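Local atomic coordinates of 5-dehydro-2-deoxygluconokinase (Bacillus halodurans C-125, PDB entry 2QCV), a protein that probably catalyses the ATP-dependent phosphorylation of 5-dehydro-2-deoxy-D-gluconate in the breakdown of myo-inositol, as a member of the PfkB family of carbohydrate kinases. Residues A20-N25 with F39-G44; D70-F75 with T99-T104; C112-Y117 with K267-G272; G45-I50 with L143-A148; I64-D69 with D120-Y125. All blocks are in the same frame, centred on the assembly; numbering follows the deposited sequence. Where two conformers were deposited one is given.

Contact 1: residues A20-N25 with F39-G44; sequences ACIDLN and FSKYVG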
# COMPACT_ATOMS: atom_id res chain seq x y z
N ALA A 20 -19.50 11.73 -5.76
CA ALA A 20 -20.40 11.51 -6.89
C ALA A 20 -19.87 10.26 -7.58
O ALA A 20 -18.70 10.20 -7.97
CB ALA A 20 -20.41 12.69 -7.85
N CYS A 21 -20.70 9.22 -7.65
CA CYS A 21 -20.24 7.97 -8.20
C CYS A 21 -21.29 7.37 -9.14
O CYS A 21 -22.22 8.05 -9.56
CB CYS A 21 -19.86 7.02 -7.06
SG CYS A 21 -21.22 6.59 -6.08
N ILE A 22 -21.09 6.12 -9.51
CA ILE A 22 -22.03 5.39 -10.36
C ILE A 22 -22.82 4.40 -9.53
O ILE A 22 -22.27 3.57 -8.80
CB ILE A 22 -21.29 4.62 -11.45
CG1 ILE A 22 -20.51 5.61 -12.35
CG2 ILE A 22 -22.28 3.74 -12.33
CD1 ILE A 22 -21.45 6.57 -13.09
N ASP A 23 -24.13 4.47 -9.68
CA ASP A 23 -25.03 3.43 -9.19
C ASP A 23 -25.45 2.56 -10.39
O ASP A 23 -25.78 3.07 -11.48
CB ASP A 23 -26.26 4.03 -8.55
CG ASP A 23 -26.02 4.59 -7.15
OD1 ASP A 23 -24.89 4.50 -6.63
OD2 ASP A 23 -26.99 5.12 -6.60
N LEU A 24 -25.40 1.26 -10.18
CA LEU A 24 -25.82 0.28 -11.17
C LEU A 24 -27.00 -0.46 -10.53
O LEU A 24 -26.84 -1.32 -9.68
CB LEU A 24 -24.66 -0.62 -11.55
CG LEU A 24 -23.60 0.14 -12.40
CD1 LEU A 24 -22.21 -0.46 -12.35
CD2 LEU A 24 -24.08 0.28 -13.81
N ASN A 25 -28.18 -0.05 -10.96
CA ASN A 25 -29.42 -0.54 -10.43
C ASN A 25 -29.98 -1.73 -11.19
O ASN A 25 -30.14 -1.68 -12.39
CB ASN A 25 -30.43 0.59 -10.44
CG ASN A 25 -30.01 1.73 -9.54
OD1 ASN A 25 -29.84 2.86 -10.00
ND2 ASN A 25 -29.78 1.43 -8.26
N PHE A 39 -28.34 -4.04 -15.57
CA PHE A 39 -28.20 -2.95 -14.60
C PHE A 39 -28.32 -1.63 -15.33
O PHE A 39 -27.76 -1.48 -16.43
CB PHE A 39 -26.83 -3.00 -13.91
CG PHE A 39 -26.64 -4.21 -13.04
CD1 PHE A 39 -27.04 -4.20 -11.71
CD2 PHE A 39 -26.08 -5.35 -13.55
CE1 PHE A 39 -26.87 -5.31 -10.90
CE2 PHE A 39 -25.91 -6.48 -12.76
CZ PHE A 39 -26.31 -6.46 -11.44
N SER A 40 -29.05 -0.68 -14.73
CA SER A 40 -29.15 0.66 -15.28
C SER A 40 -28.21 1.62 -14.55
O SER A 40 -28.07 1.56 -13.32
CB SER A 40 -30.60 1.17 -15.23
OG SER A 40 -31.09 1.03 -13.92
N LYS A 41 -27.53 2.46 -15.33
CA LYS A 41 -26.52 3.40 -14.86
C LYS A 41 -27.12 4.73 -14.43
O LYS A 41 -27.79 5.41 -15.22
CB LYS A 41 -25.53 3.66 -15.99
CG LYS A 41 -24.31 4.44 -15.61
CD LYS A 41 -23.42 4.69 -16.79
CE LYS A 41 -24.02 5.72 -17.73
NZ LYS A 41 -23.15 5.99 -18.90
N TYR A 42 -26.84 5.11 -13.18
CA TYR A 42 -27.26 6.39 -12.62
C TYR A 42 -26.08 7.05 -11.91
O TYR A 42 -25.10 6.38 -11.54
CB TYR A 42 -28.39 6.18 -11.63
CG TYR A 42 -29.64 5.71 -12.24
CD1 TYR A 42 -30.52 6.60 -12.83
CD2 TYR A 42 -29.97 4.38 -12.23
CE1 TYR A 42 -31.68 6.16 -13.40
CE2 TYR A 42 -31.13 3.93 -12.80
CZ TYR A 42 -31.97 4.82 -13.40
OH TYR A 42 -33.14 4.36 -13.95
N VAL A 43 -26.17 8.36 -11.69
CA VAL A 43 -25.24 9.00 -10.77
C VAL A 43 -25.72 8.62 -9.36
O VAL A 43 -26.93 8.66 -9.06
CB VAL A 43 -25.22 10.55 -10.90
CG1 VAL A 43 -24.32 11.18 -9.80
CG2 VAL A 43 -24.81 10.99 -12.31
N GLY A 44 -24.78 8.30 -8.49
CA GLY A 44 -25.10 8.08 -7.06
C GLY A 44 -24.09 8.74 -6.16
O GLY A 44 -23.29 9.56 -6.61
O HOH W 1 -28.74 6.82 -7.97

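Contact 2: residues D70-F75 with T99-T104; sequences DQHGRF and TGLAFT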
# COMPACT_ATOMS: atom_id res chain seq x y z
N ASP A 70 -12.37 9.38 -17.11
CA ASP A 70 -12.90 8.32 -17.94
C ASP A 70 -14.38 8.52 -18.22
O ASP A 70 -14.97 9.55 -17.83
CB ASP A 70 -12.61 6.94 -17.32
CG ASP A 70 -13.34 6.68 -16.00
OD1 ASP A 70 -14.42 7.21 -15.72
OD2 ASP A 70 -12.79 5.89 -15.21
N GLN A 71 -14.99 7.55 -18.89
CA GLN A 71 -16.41 7.66 -19.28
C GLN A 71 -17.36 7.74 -18.11
O GLN A 71 -18.43 8.34 -18.22
CB GLN A 71 -16.84 6.52 -20.19
CG GLN A 71 -16.04 6.46 -21.49
CD GLN A 71 -14.84 5.55 -21.43
OE1 GLN A 71 -14.16 5.48 -20.41
NE2 GLN A 71 -14.55 4.86 -22.55
N HIS A 72 -17.01 7.14 -16.98
CA HIS A 72 -17.90 7.26 -15.84
C HIS A 72 -17.83 8.69 -15.24
O HIS A 72 -18.85 9.29 -14.95
CB HIS A 72 -17.57 6.20 -14.80
CG HIS A 72 -18.03 4.83 -15.16
ND1 HIS A 72 -19.02 4.59 -16.09
CD2 HIS A 72 -17.69 3.61 -14.66
CE1 HIS A 72 -19.22 3.29 -16.19
NE2 HIS A 72 -18.45 2.68 -15.32
N GLY A 73 -16.63 9.22 -15.08
CA GLY A 73 -16.49 10.59 -14.60
C GLY A 73 -17.15 11.57 -15.55
O GLY A 73 -17.82 12.47 -15.12
N ARG A 74 -16.98 11.40 -16.86
CA ARG A 74 -17.59 12.33 -17.80
C ARG A 74 -19.10 12.24 -17.83
O ARG A 74 -19.78 13.25 -18.00
CB ARG A 74 -17.01 12.17 -19.20
CG ARG A 74 -15.56 12.50 -19.24
CD ARG A 74 -15.03 12.56 -20.64
NE ARG A 74 -14.94 11.26 -21.31
CZ ARG A 74 -13.91 10.42 -21.23
NH1 ARG A 74 -12.85 10.69 -20.50
NH2 ARG A 74 -13.94 9.29 -21.93
N PHE A 75 -19.63 11.04 -17.65
CA PHE A 75 -21.07 10.89 -17.48
C PHE A 75 -21.61 11.63 -16.26
O PHE A 75 -22.65 12.30 -16.34
CB PHE A 75 -21.48 9.43 -17.41
CG PHE A 75 -22.86 9.22 -16.91
CD1 PHE A 75 -23.96 9.50 -17.70
CD2 PHE A 75 -23.08 8.76 -15.59
CE1 PHE A 75 -25.24 9.34 -17.22
CE2 PHE A 75 -24.35 8.58 -15.10
CZ PHE A 75 -25.44 8.86 -15.90
N THR A 99 -13.90 5.56 -10.51
CA THR A 99 -15.13 5.97 -9.87
C THR A 99 -15.67 4.88 -8.97
O THR A 99 -15.68 3.71 -9.33
CB THR A 99 -16.21 6.31 -10.95
OG1 THR A 99 -15.64 7.14 -11.98
CG2 THR A 99 -17.47 6.98 -10.32
N GLY A 100 -16.14 5.24 -7.78
CA GLY A 100 -16.81 4.21 -6.97
C GLY A 100 -18.06 3.70 -7.64
O GLY A 100 -18.68 4.40 -8.46
N LEU A 101 -18.43 2.46 -7.34
CA LEU A 101 -19.56 1.78 -7.98
C LEU A 101 -20.43 1.16 -6.91
O LEU A 101 -19.92 0.51 -5.97
CB LEU A 101 -19.11 0.63 -8.90
CG LEU A 101 -18.19 0.95 -10.07
CD1 LEU A 101 -17.72 -0.34 -10.80
CD2 LEU A 101 -18.88 1.89 -11.03
N ALA A 102 -21.73 1.33 -7.04
CA ALA A 102 -22.67 0.66 -6.15
C ALA A 102 -23.59 -0.21 -7.01
O ALA A 102 -24.38 0.32 -7.76
CB ALA A 102 -23.47 1.70 -5.36
N PHE A 103 -23.48 -1.53 -6.89
CA PHE A 103 -24.44 -2.43 -7.53
C PHE A 103 -25.54 -2.71 -6.53
O PHE A 103 -25.26 -3.10 -5.38
CB PHE A 103 -23.79 -3.76 -7.89
CG PHE A 103 -22.77 -3.67 -8.97
CD1 PHE A 103 -21.46 -3.30 -8.68
CD2 PHE A 103 -23.10 -4.03 -10.28
CE1 PHE A 103 -20.51 -3.24 -9.70
CE2 PHE A 103 -22.14 -3.99 -11.28
CZ PHE A 103 -20.88 -3.58 -11.01
N THR A 104 -26.78 -2.55 -6.94
CA THR A 104 -27.88 -2.67 -5.96
C THR A 104 -28.54 -4.01 -6.10
O THR A 104 -28.73 -4.50 -7.21
CB THR A 104 -28.92 -1.56 -6.13
OG1 THR A 104 -29.49 -1.69 -7.44
CG2 THR A 104 -28.27 -0.21 -5.95
O HOH W 2 -14.39 5.12 -13.28

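Contact 3: residues C112-Y117 with K267-G272; sequences CSILMY and KTFGAG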
# COMPACT_ATOMS: atom_id res chain seq x y z
N CYS A 112 -32.82 -4.93 0.73
CA CYS A 112 -32.02 -4.24 -0.29
C CYS A 112 -30.61 -4.01 0.25
O CYS A 112 -30.45 -3.71 1.43
CB CYS A 112 -32.64 -2.88 -0.63
SG CYS A 112 -34.35 -2.87 -1.22
N SER A 113 -29.60 -4.10 -0.61
CA SER A 113 -28.21 -3.93 -0.19
C SER A 113 -27.36 -3.56 -1.40
O SER A 113 -27.82 -3.68 -2.54
CB SER A 113 -27.68 -5.22 0.43
OG SER A 113 -27.74 -6.28 -0.50
N ILE A 114 -26.14 -3.13 -1.15
CA ILE A 114 -25.26 -2.66 -2.20
C ILE A 114 -23.97 -3.48 -2.14
O ILE A 114 -23.42 -3.73 -1.05
CB ILE A 114 -24.99 -1.13 -2.04
CG1 ILE A 114 -26.18 -0.32 -2.54
CG2 ILE A 114 -23.74 -0.69 -2.77
CD1 ILE A 114 -26.17 1.14 -2.10
N LEU A 115 -23.51 -3.93 -3.31
CA LEU A 115 -22.16 -4.45 -3.46
C LEU A 115 -21.33 -3.24 -3.92
O LEU A 115 -21.56 -2.70 -5.01
CB LEU A 115 -22.16 -5.60 -4.49
CG LEU A 115 -20.82 -6.26 -4.84
CD1 LEU A 115 -20.00 -6.56 -3.58
CD2 LEU A 115 -21.06 -7.49 -5.64
N MSE A 116 -20.43 -2.75 -3.06
CA MSE A 116 -19.71 -1.52 -3.30
C MSE A 116 -18.28 -1.72 -3.74
O MSE A 116 -17.56 -2.57 -3.21
CB MSE A 116 -19.72 -0.66 -2.02
CG MSE A 116 -19.15 0.73 -2.20
SE MSE A 116 -20.49 1.99 -2.96
CE MSE A 116 -19.25 3.46 -3.59
N TYR A 117 -17.87 -0.96 -4.75
CA TYR A 117 -16.46 -0.84 -5.15
C TYR A 117 -16.02 0.53 -4.61
O TYR A 117 -16.45 1.56 -5.13
CB TYR A 117 -16.36 -0.91 -6.68
CG TYR A 117 -16.46 -2.34 -7.17
CD1 TYR A 117 -17.65 -3.06 -7.06
CD2 TYR A 117 -15.36 -2.96 -7.73
CE1 TYR A 117 -17.73 -4.37 -7.50
CE2 TYR A 117 -15.42 -4.28 -8.18
CZ TYR A 117 -16.61 -4.97 -8.06
OH TYR A 117 -16.65 -6.27 -8.49
N LYS A 267 -37.49 -0.04 -3.32
CA LYS A 267 -36.05 -0.03 -3.02
C LYS A 267 -35.71 1.11 -2.05
O LYS A 267 -36.04 2.27 -2.34
CB LYS A 267 -35.26 0.21 -4.32
CG LYS A 267 -35.54 1.61 -4.98
CD LYS A 267 -35.76 1.58 -6.50
CE LYS A 267 -36.34 2.92 -7.03
NZ LYS A 267 -37.80 3.17 -6.73
N THR A 268 -35.04 0.84 -0.93
CA THR A 268 -34.86 1.88 0.08
C THR A 268 -33.69 2.82 -0.14
O THR A 268 -33.54 3.82 0.59
CB THR A 268 -34.77 1.30 1.47
OG1 THR A 268 -33.67 0.39 1.52
CG2 THR A 268 -36.09 0.59 1.83
N PHE A 269 -32.86 2.54 -1.15
CA PHE A 269 -31.70 3.39 -1.40
C PHE A 269 -32.17 4.80 -1.69
O PHE A 269 -33.21 5.00 -2.32
CB PHE A 269 -30.91 2.93 -2.62
CG PHE A 269 -30.77 1.46 -2.72
CD1 PHE A 269 -29.94 0.78 -1.83
CD2 PHE A 269 -31.49 0.74 -3.68
CE1 PHE A 269 -29.79 -0.59 -1.91
CE2 PHE A 269 -31.36 -0.65 -3.77
CZ PHE A 269 -30.51 -1.32 -2.89
N GLY A 270 -31.39 5.78 -1.27
CA GLY A 270 -31.74 7.17 -1.62
C GLY A 270 -32.79 7.85 -0.76
O GLY A 270 -33.02 9.05 -0.94
N ALA A 271 -33.46 7.11 0.14
CA ALA A 271 -34.47 7.68 1.04
C ALA A 271 -33.88 8.88 1.77
O ALA A 271 -34.51 9.94 1.86
CB ALA A 271 -34.98 6.62 2.07
N GLY A 272 -32.69 8.72 2.30
CA GLY A 272 -32.08 9.75 3.16
C GLY A 272 -31.63 10.99 2.41
O GLY A 272 -31.64 12.10 2.95

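Contact 4: residues G45-I50 with L143-A148; sequences GSPANI and LVSGTA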
# COMPACT_ATOMS: atom_id res chain seq x y z
N GLY A 45 -24.15 8.39 -4.87
CA GLY A 45 -23.31 9.03 -3.88
C GLY A 45 -24.21 9.99 -3.15
O GLY A 45 -24.94 10.78 -3.77
N SER A 46 -24.17 9.94 -1.82
CA SER A 46 -25.08 10.79 -1.01
C SER A 46 -25.08 12.30 -1.34
O SER A 46 -26.15 12.83 -1.64
CB SER A 46 -24.86 10.54 0.48
OG SER A 46 -25.55 11.51 1.22
N PRO A 47 -23.92 13.00 -1.29
CA PRO A 47 -24.01 14.42 -1.63
C PRO A 47 -24.41 14.73 -3.08
O PRO A 47 -25.08 15.72 -3.31
CB PRO A 47 -22.62 14.97 -1.30
CG PRO A 47 -21.74 13.80 -1.20
CD PRO A 47 -22.57 12.60 -0.89
N ALA A 48 -24.00 13.91 -4.03
CA ALA A 48 -24.47 14.01 -5.40
C ALA A 48 -25.98 13.89 -5.51
O ALA A 48 -26.66 14.70 -6.17
CB ALA A 48 -23.73 12.94 -6.32
N ASN A 49 -26.54 12.86 -4.88
CA ASN A 49 -27.98 12.67 -4.87
C ASN A 49 -28.70 13.86 -4.26
O ASN A 49 -29.78 14.25 -4.71
CB ASN A 49 -28.35 11.43 -4.03
CG ASN A 49 -28.02 10.16 -4.69
OD1 ASN A 49 -27.84 10.09 -5.92
ND2 ASN A 49 -27.93 9.10 -3.86
N ILE A 50 -28.11 14.42 -3.20
CA ILE A 50 -28.75 15.54 -2.51
C ILE A 50 -28.78 16.76 -3.46
O ILE A 50 -29.81 17.42 -3.58
CB ILE A 50 -28.07 15.88 -1.16
CG1 ILE A 50 -28.31 14.74 -0.17
CG2 ILE A 50 -28.62 17.22 -0.56
CD1 ILE A 50 -27.51 14.88 1.15
N LEU A 143 -23.18 21.54 2.37
CA LEU A 143 -23.64 20.23 2.79
C LEU A 143 -22.42 19.29 2.81
O LEU A 143 -21.77 19.06 1.79
CB LEU A 143 -24.73 19.71 1.83
CG LEU A 143 -25.46 18.38 2.16
CD1 LEU A 143 -24.57 17.15 2.16
CD2 LEU A 143 -26.24 18.47 3.44
N VAL A 144 -22.12 18.80 3.97
CA VAL A 144 -21.01 17.87 4.20
C VAL A 144 -21.58 16.48 4.43
O VAL A 144 -22.48 16.33 5.27
CB VAL A 144 -20.25 18.29 5.44
CG1 VAL A 144 -19.17 17.23 5.80
CG2 VAL A 144 -19.66 19.73 5.23
N SER A 145 -21.16 15.48 3.67
CA SER A 145 -21.58 14.11 3.94
C SER A 145 -20.49 13.38 4.76
O SER A 145 -19.26 13.54 4.54
CB SER A 145 -22.00 13.36 2.66
OG SER A 145 -23.26 13.85 2.13
N GLY A 146 -20.95 12.60 5.73
CA GLY A 146 -20.05 11.87 6.61
C GLY A 146 -19.06 10.94 5.94
O GLY A 146 -17.93 10.79 6.42
N THR A 147 -19.45 10.30 4.85
CA THR A 147 -18.56 9.32 4.23
C THR A 147 -17.32 9.99 3.65
O THR A 147 -16.27 9.36 3.54
CB THR A 147 -19.31 8.46 3.18
OG1 THR A 147 -20.33 7.74 3.87
CG2 THR A 147 -18.38 7.49 2.47
N ALA A 148 -17.43 11.28 3.30
CA ALA A 148 -16.29 12.04 2.79
C ALA A 148 -15.18 12.21 3.86
O ALA A 148 -14.07 12.62 3.54
CB ALA A 148 -16.72 13.39 2.25

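Contact 5: residues I64-D69 with D120-Y125; sequences IGKIAD and DVADLY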
# COMPACT_ATOMS: atom_id res chain seq x y z
N ILE A 64 -18.47 20.22 -4.86
CA ILE A 64 -17.01 20.08 -4.73
C ILE A 64 -16.72 18.60 -4.66
O ILE A 64 -17.10 17.92 -3.70
CB ILE A 64 -16.42 20.81 -3.51
CG1 ILE A 64 -16.77 22.32 -3.58
CG2 ILE A 64 -14.88 20.61 -3.42
CD1 ILE A 64 -16.58 23.06 -2.27
N GLY A 65 -16.09 18.06 -5.70
CA GLY A 65 -15.74 16.65 -5.67
C GLY A 65 -14.76 16.27 -6.77
O GLY A 65 -14.52 17.05 -7.70
N LYS A 66 -14.19 15.08 -6.63
CA LYS A 66 -13.25 14.55 -7.59
C LYS A 66 -13.87 13.38 -8.33
O LYS A 66 -14.55 12.53 -7.74
CB LYS A 66 -11.97 14.14 -6.92
CG LYS A 66 -10.91 13.56 -7.84
CD LYS A 66 -9.50 13.57 -7.24
CE LYS A 66 -8.83 14.95 -7.34
NZ LYS A 66 -7.48 14.96 -6.62
N ILE A 67 -13.65 13.41 -9.64
CA ILE A 67 -14.19 12.41 -10.56
C ILE A 67 -13.05 11.78 -11.40
O ILE A 67 -11.99 12.36 -11.58
CB ILE A 67 -15.27 13.02 -11.51
CG1 ILE A 67 -14.71 14.19 -12.33
CG2 ILE A 67 -16.52 13.43 -10.72
CD1 ILE A 67 -15.64 14.77 -13.44
N ALA A 68 -13.29 10.57 -11.90
CA ALA A 68 -12.30 9.83 -12.71
C ALA A 68 -12.16 10.46 -14.10
O ALA A 68 -13.08 11.09 -14.62
CB ALA A 68 -12.73 8.35 -12.82
N ASP A 69 -11.00 10.30 -14.68
CA ASP A 69 -10.72 10.73 -16.05
C ASP A 69 -11.09 9.63 -17.01
O ASP A 69 -10.21 9.03 -17.66
CB ASP A 69 -9.24 11.03 -16.15
CG ASP A 69 -8.86 11.72 -17.43
OD1 ASP A 69 -9.74 12.30 -18.09
OD2 ASP A 69 -7.67 11.64 -17.77
N ASP A 120 -9.74 3.10 -2.91
CA ASP A 120 -8.93 4.03 -3.70
C ASP A 120 -9.70 4.66 -4.84
O ASP A 120 -9.16 4.93 -5.91
CB ASP A 120 -7.66 3.35 -4.22
CG ASP A 120 -6.69 3.04 -3.11
OD1 ASP A 120 -6.59 3.85 -2.15
OD2 ASP A 120 -6.05 1.98 -3.17
N VAL A 121 -10.96 4.94 -4.58
CA VAL A 121 -11.78 5.57 -5.60
C VAL A 121 -11.46 7.06 -5.69
O VAL A 121 -10.96 7.67 -4.72
CB VAL A 121 -13.30 5.28 -5.40
CG1 VAL A 121 -13.56 3.82 -5.68
CG2 VAL A 121 -13.90 5.76 -4.05
N ALA A 122 -11.72 7.63 -6.88
CA ALA A 122 -11.40 9.01 -7.18
C ALA A 122 -11.95 10.00 -6.13
O ALA A 122 -11.26 10.95 -5.79
CB ALA A 122 -11.90 9.38 -8.58
N ASP A 123 -13.17 9.80 -5.65
CA ASP A 123 -13.77 10.83 -4.77
C ASP A 123 -13.01 11.03 -3.46
O ASP A 123 -13.10 12.09 -2.86
CB ASP A 123 -15.24 10.61 -4.54
CG ASP A 123 -15.54 9.33 -3.75
OD1 ASP A 123 -15.38 9.34 -2.53
OD2 ASP A 123 -16.03 8.38 -4.36
N LEU A 124 -12.27 10.00 -3.05
CA LEU A 124 -11.52 10.04 -1.81
C LEU A 124 -10.20 10.79 -1.95
O LEU A 124 -9.59 11.10 -0.94
CB LEU A 124 -11.26 8.61 -1.29
CG LEU A 124 -12.52 7.82 -0.88
CD1 LEU A 124 -12.11 6.36 -0.49
CD2 LEU A 124 -13.24 8.53 0.23
N TYR A 125 -9.79 11.11 -3.18
CA TYR A 125 -8.57 11.86 -3.44
C TYR A 125 -8.78 13.37 -3.60
O TYR A 125 -7.85 14.07 -3.94
CB TYR A 125 -7.85 11.26 -4.66
CG TYR A 125 -7.23 9.96 -4.25
CD1 TYR A 125 -6.00 9.96 -3.61
CD2 TYR A 125 -7.92 8.75 -4.37
CE1 TYR A 125 -5.43 8.81 -3.17
CE2 TYR A 125 -7.34 7.55 -3.93
CZ TYR A 125 -6.10 7.60 -3.32
OH TYR A 125 -5.48 6.47 -2.87
O HOH W 3 -14.75 13.97 -3.95

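Contact 1: residues A20-N25 with F39-G44
Two flat groups, the ring of Y42 and the amide of N25, share one face of this antiparallel hairpin; their planes are tilted 49° apart and the two side chains cross at about a right angle. The ring of F39, at the far end, brings its CD1 obliquely to 3.5 Å from O of L24 and meets F103 edge-to-face. Along the hairpin the backbones of strands 21-26 and 38-44 are tied by three reciprocal pairs of bonds, C21 with G44, D23 with Y42 and N25 with S40. The bond from C21 N to G44 O, at 2.8 Å, is almost straight (175°), although its donor stands above the carbonyl plane. S40 N reaches O of N25 in plane and on a lone pair, also at 2.8 Å, and OG of S40 adds a longer bond of 3.3 Å to the same N25 O, so this carbonyl is gripped twice. L24 and K41 point to the other face, where CB of L24 lies 4.0 Å from CB of F39. The bent chain of K41 carries NZ to O of T36 in the second subunit, and its ammonium makes a cation-pi contact with F75. D23 lays its carboxylate against G44, with OD2 3.5 Å from G44 CA, an approach open because glycine has no side chain. G44 begins the GG pair of the family signature, and the small sheet is the lid of the PfkB fold. A water donates to both D23 OD2 and V43 O, which is consistent with an ionised carboxylate, fixed by the water against the neighbouring strand.

Contact 2: residues D70-F75 with T99-T104
D70 turns its carboxylate back over the start of helix 71-82: with chi1 at 66°, CG sits in the crowded position between the backbone N and carbonyl carbon, and D70 is the N-cap, with OD1 as the capping acceptor. G73 N donates to D70 OD1 at 3.1 Å and nearly along its C-O axis, while the bond from H72 N to the same oxygen is weak. The other oxygen looks across the contact, where a water donates to D70 OD2 (2.6 Å) and accepts from T99 N (2.8 Å), so the capping residue also tethers the opposite segment. T99 has OG1 anti to its carbonyl carbon, which brings that hydroxyl 3.5 Å from CB of H72. H72 itself, with CG anti to the carbonyl carbon (chi1 -75°), swings its imidazole toward L101. The two side chains cross at about a right angle, CD2 of H72 lying 4.2 Å from CD2 of L101. The ring of H72 then reaches the interface with the second subunit and meets F103 of that subunit edge-to-face. The contact thus seats the first turn of helix 71-82, which follows strand 61-67 of the core, against the entry to lid strand 101-106, itself running between strands 21-26 and 111-117.

Contact 3: residues C112-Y117 with K267-G272
The turn that opens the GAGD signature of PfkB kinases rests here on strand 111-117, an outer strand of the lid sheet within this chain. F269 carries the contact: with CG anti to the carbonyl carbon (chi1 -41°), its ring tip reaches the strand, and CZ lies 3.5 Å from CB of C112. CZ is also 3.6 Å from O of S113, so the same corner of the ring meets an apolar carbon and a carbonyl. I114 and F269 slide past each other in opposite directions, with CG1 of I114 3.7 Å from CE1 of the ring. The sulfur of C112 stands obliquely to this ring, 5.0 Å from its centroid and 34° off the normal, a sulfur-aromatic contact. In the same modelled conformer SG of C112 packs 3.8 Å from CA of K267. A type II turn from T268 to A271 presents F269, and G270 takes the positive phi of 82° that such a turn asks of its third residue before becoming the N-cap of helix 271-284. In relatives, backbone N-H groups of this signature form the anion hole for the transferred phosphate, so the contact probably links lid and phosphate site. N of T268 is buried here without a partner in the model. F269 also touches T104 of the neighbouring lid strand, and NZ of K267 turns away from the lid to bond O of V303.

Contact 4: residues G45-I50 with L143-A148
Different first torsions bring two serine hydroxyls tip to tip: S46 holds OG anti to its backbone N (chi1 170°), whereas S145 holds OG anti to its carbonyl carbon (chi1 -71°). The residues belong to the GGSPAN signature at the start of helix 46-56 and to the C-terminal end of strand 139-145, and the helix packs on the central sheet of the ribokinase-like alpha/beta fold. OG of S145, in one of two deposited conformers, donates a weak bond of 3.4 Å to OG of S46. The stronger partner of S46 OG is OD1 of D273, the aspartate of the GAGD signature, whose OD2 accepts from ND2 of N49. With one carboxylate met by two residues of the first helical turn, the helix end would be expected to favour its charged form. G45 is the N-cap, and its O accepts N of N49 at 2.8 Å. Further into the sheet the contact turns apolar. I50 extends its chain (chi2 172°) so that CD1 lies 3.8 Å from CD1 of L143, the two side chains crossing at about a right angle. P47 and L143 both also touch A16 of the adjoining strand 12-17. A bound triethylene glycol lies about 4 Å from the side chain of S46; though probably from the crystallisation liquor, it may mark the pocket beside this signature. Between the polar and the apolar halves sits the P47 ring, which presents CD at 3.3 Å and CG at 3.7 Å to OG of S145.

Contact 5: residues I64-D69 with D120-Y125
K66 passes obliquely across the C-terminal end of the short 3-10 segment 122-124, from O of A122 to Y125, so that its aliphatic chain and not its charge makes most of the contact. CG stands anti to the backbone N (chi1 180°) and passes 3.3 Å from O of A122. A bend at chi3 (-80°) then turns the end of the chain to Y125, with CD of K66 3.8 Å from CB of that residue. NZ of K66 donates to O of Y125 at 2.8 Å, approaching well above the carbonyl plane, 56° out of it, and the same ammonium makes a salt bridge with E130. A buried lysine is thus probably kept charged by an acid and a carbonyl together. The ring of Y125 leads away from the strand, where its OH donates to OD1 of D120 at 2.9 Å and the ring stacks with H97. A122 faces the strand, with its CB 3.8 Å from N of A68. D123 lies alongside: its CA makes a CA-H...O contact with O of K66, while its carboxylate turns away to a salt bridge with R19. A water accepts from K66 N at 3.0 Å and donates to O of D123, and so links the two backbones. What is joined is strand 61-67 of the central sheet, flanked by strands 12-17 and 90-92, and the connection by which the chain returns from lid strand 111-117 to the alpha/beta core, the two-part build of PfkB kinases.

Overall arrangement
Contacts 1, 2 and 3 share the four-stranded lid: L24 N reaches A102 O at 2.8 Å between contacts 1 and 2, and Y117 N reaches L101 O at 2.8 Å between contacts 2 and 3. All three touch the second subunit, so the lid also forms part of that interface. Contact 4 lies nearest the middle of the chain, about 4 Å from its centre, and follows directly from contact 1 through G44 and G45. The GAGD signature beginning in contact 3 ends just past it in D273, the partner of S46 and N49 in contact 4. The centres of contacts 3 and 4 are about 14 Å apart, and the region between them is probably the active cleft, as in relatives. Contact 5 adjoins contact 2, T99 OG1 lying 3.3 Å from A68 CB.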